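Local atomic coordinates of uncharacterized protein (Leishmania major, PDB entry 2B4W), a protein that is of unknown function but belongs to the DUF1861 family, whose clan of beta-fructosidase-like proteins suggests a possible role in carbohydrate recognition or processing. Residues Val18-Gly24 with Asp69-Ala73. Residue numbers count along the deposited sequence, not the author numbering.
Sequences VLLTFKG and DEFTA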
loop_
_atom_site.group_PDB
_atom_site.type_symbol
_atom_site.label_atom_id
_atom_site.label_comp_id
_atom_site.label_asym_id
_atom_site.label_seq_id
_atom_site.Cartn_x
_atom_site.Cartn_y
_atom_site.Cartn_z
ATOM N N VAL A 18 13.994 -10.843 0.959
ATOM C CA VAL A 18 14.667 -10.460 -0.266
ATOM C C VAL A 18 14.377 -8.980 -0.565
ATOM O O VAL A 18 13.444 -8.420 0.026
ATOM C CB VAL A 18 14.247 -11.247 -1.519
ATOM C CG1 VAL A 18 14.443 -12.754 -1.367
ATOM C CG2 VAL A 18 12.789 -10.941 -1.857
ATOM N N LEU A 19 15.202 -8.473 -1.482
ATOM C CA LEU A 19 14.955 -7.160 -2.081
ATOM C C LEU A 19 14.627 -7.396 -3.551
ATOM O O LEU A 19 15.281 -8.215 -4.203
ATOM C CB LEU A 19 16.126 -6.201 -1.907
ATOM C CG LEU A 19 16.365 -5.716 -0.469
ATOM C CD1 LEU A 19 17.608 -4.836 -0.425
ATOM C CD2 LEU A 19 15.150 -4.996 0.099
ATOM N N LEU A 20 13.609 -6.693 -4.040
ATOM C CA LEU A 20 13.280 -6.842 -5.450
ATOM C C LEU A 20 14.417 -6.234 -6.276
ATOM O O LEU A 20 15.064 -5.294 -5.812
ATOM C CB LEU A 20 11.977 -6.150 -5.854
ATOM C CG LEU A 20 10.722 -6.501 -5.052
ATOM C CD1 LEU A 20 9.450 -6.213 -5.836
ATOM C CD2 LEU A 20 10.775 -7.951 -4.619
ATOM N N THR A 21 14.617 -6.776 -7.460
ATOM C CA THR A 21 15.561 -6.207 -8.416
ATOM C C THR A 21 14.709 -5.622 -9.546
ATOM O O THR A 21 13.737 -6.265 -9.962
ATOM C CB THR A 21 16.599 -7.170 -9.017
ATOM O OG1 THR A 21 15.934 -8.154 -9.818
ATOM C CG2 THR A 21 17.369 -7.886 -7.931
ATOM N N PHE A 22 15.026 -4.420 -9.988
ATOM C CA PHE A 22 14.288 -3.730 -11.037
ATOM C C PHE A 22 15.241 -3.427 -12.201
ATOM O O PHE A 22 16.368 -3.039 -11.912
ATOM C CB PHE A 22 13.630 -2.437 -10.559
ATOM C CG PHE A 22 12.569 -2.640 -9.496
ATOM C CD1 PHE A 22 12.895 -2.663 -8.154
ATOM C CD2 PHE A 22 11.255 -2.816 -9.864
ATOM C CE1 PHE A 22 11.902 -2.849 -7.210
ATOM C CE2 PHE A 22 10.263 -2.994 -8.924
ATOM C CZ PHE A 22 10.581 -3.026 -7.584
ATOM N N LYS A 23 14.783 -3.615 -13.428
ATOM C CA LYS A 23 15.507 -3.400 -14.667
ATOM C C LYS A 23 14.783 -2.442 -15.589
ATOM O O LYS A 23 13.567 -2.342 -15.624
ATOM C CB LYS A 23 15.763 -4.708 -15.408
ATOM C CG LYS A 23 16.666 -5.695 -14.692
ATOM C CD LYS A 23 16.406 -7.115 -15.196
ATOM C CE LYS A 23 17.712 -7.742 -15.666
ATOM N NZ LYS A 23 18.741 -7.689 -14.584
ATOM N N GLY A 24 15.616 -1.754 -16.355
ATOM C CA GLY A 24 15.179 -0.723 -17.261
ATOM C C GLY A 24 15.035 0.611 -16.541
ATOM O O GLY A 24 14.519 1.580 -17.103
ATOM N N ASP A 69 11.383 -12.378 -8.076
ATOM C CA ASP A 69 11.682 -11.078 -7.459
ATOM C C ASP A 69 12.452 -10.141 -8.389
ATOM O O ASP A 69 13.191 -9.247 -7.980
ATOM C CB ASP A 69 12.404 -11.293 -6.127
ATOM C CG ASP A 69 11.590 -12.149 -5.174
ATOM O OD1 ASP A 69 10.392 -11.872 -4.941
ATOM O OD2 ASP A 69 12.139 -13.124 -4.619
ATOM N N GLU A 70 12.235 -10.284 -9.698
ATOM C CA GLU A 70 12.786 -9.462 -10.752
ATOM C C GLU A 70 11.694 -8.914 -11.675
ATOM O O GLU A 70 10.834 -9.597 -12.230
ATOM C CB GLU A 70 13.797 -10.217 -11.617
ATOM C CG GLU A 70 14.311 -9.336 -12.770
ATOM C CD GLU A 70 15.115 -10.193 -13.740
ATOM O OE1 GLU A 70 16.186 -10.684 -13.331
ATOM O OE2 GLU A 70 14.695 -10.400 -14.891
ATOM N N PHE A 71 11.745 -7.600 -11.843
ATOM C CA PHE A 71 10.732 -6.788 -12.489
ATOM C C PHE A 71 11.329 -5.848 -13.517
ATOM O O PHE A 71 12.247 -5.069 -13.234
ATOM C CB PHE A 71 9.959 -6.022 -11.391
ATOM C CG PHE A 71 8.977 -6.935 -10.655
ATOM C CD1 PHE A 71 7.703 -7.088 -11.165
ATOM C CD2 PHE A 71 9.344 -7.593 -9.506
ATOM C CE1 PHE A 71 6.801 -7.922 -10.530
ATOM C CE2 PHE A 71 8.457 -8.429 -8.850
ATOM C CZ PHE A 71 7.191 -8.574 -9.372
ATOM N N THR A 72 10.806 -5.900 -14.747
ATOM C CA THR A 72 11.332 -5.013 -15.784
ATOM C C THR A 72 10.309 -3.968 -16.214
ATOM O O THR A 72 9.128 -4.210 -16.447
ATOM C CB THR A 72 11.802 -5.785 -17.027
ATOM O OG1 THR A 72 12.902 -6.619 -16.692
ATOM C CG2 THR A 72 12.357 -4.847 -18.075
ATOM N N ALA A 73 10.799 -2.731 -16.331
ATOM C CA ALA A 73 9.874 -1.641 -16.618
ATOM C C ALA A 73 9.222 -1.867 -17.965
ATOM O O ALA A 73 9.896 -2.327 -18.896
ATOM C CB ALA A 73 10.645 -0.323 -16.567
#
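Phe71 lies against two side chains of 18-24: its CE2 is 3.9 Å from Leu20 CD1, and its CB is 3.8 Å from Phe22 CD2. Bulky apolar residues suit the face of Phe22 and Phe71 because Ile45 of strand 42-50 touches both aromatics, and Phe63 meets the Phe22 ring edge-to-face. The backbones run parallel, pairing Thr21 with Glu70, Phe22 with Phe71 and Lys23 with Thr72. Thr21 and Lys23 each donate a hydrogen bond through N and accept one through O: Thr21 N to Asp69 O (2.9 Å), Phe71 N to Thr21 O (3.0 Å), Lys23 N to Phe71 O (2.9 Å) and Ala73 N to Lys23 O (2.9 Å). The face of Thr21, Lys23, Glu70 and Thr72 is polar and more open, suiting the threonine hydroxyls, while beta-branching suits an extended backbone. There Lys23 lays its CD 3.6 Å from Glu70 CD, while its NZ stays 4.1 Å from Glu70 OE1, beyond a salt bridge. Asp69, with positive phi, precedes the strand, and its carboxylate salt-bridges Arg290. Gly24 also has positive phi, which glycine adopts readily. Antiparallel neighbours 59-67 and 287-293 flank this parallel pairing, as in mixed beta-sheets, consistent with the beta-propeller architecture of the beta-fructosidase clan.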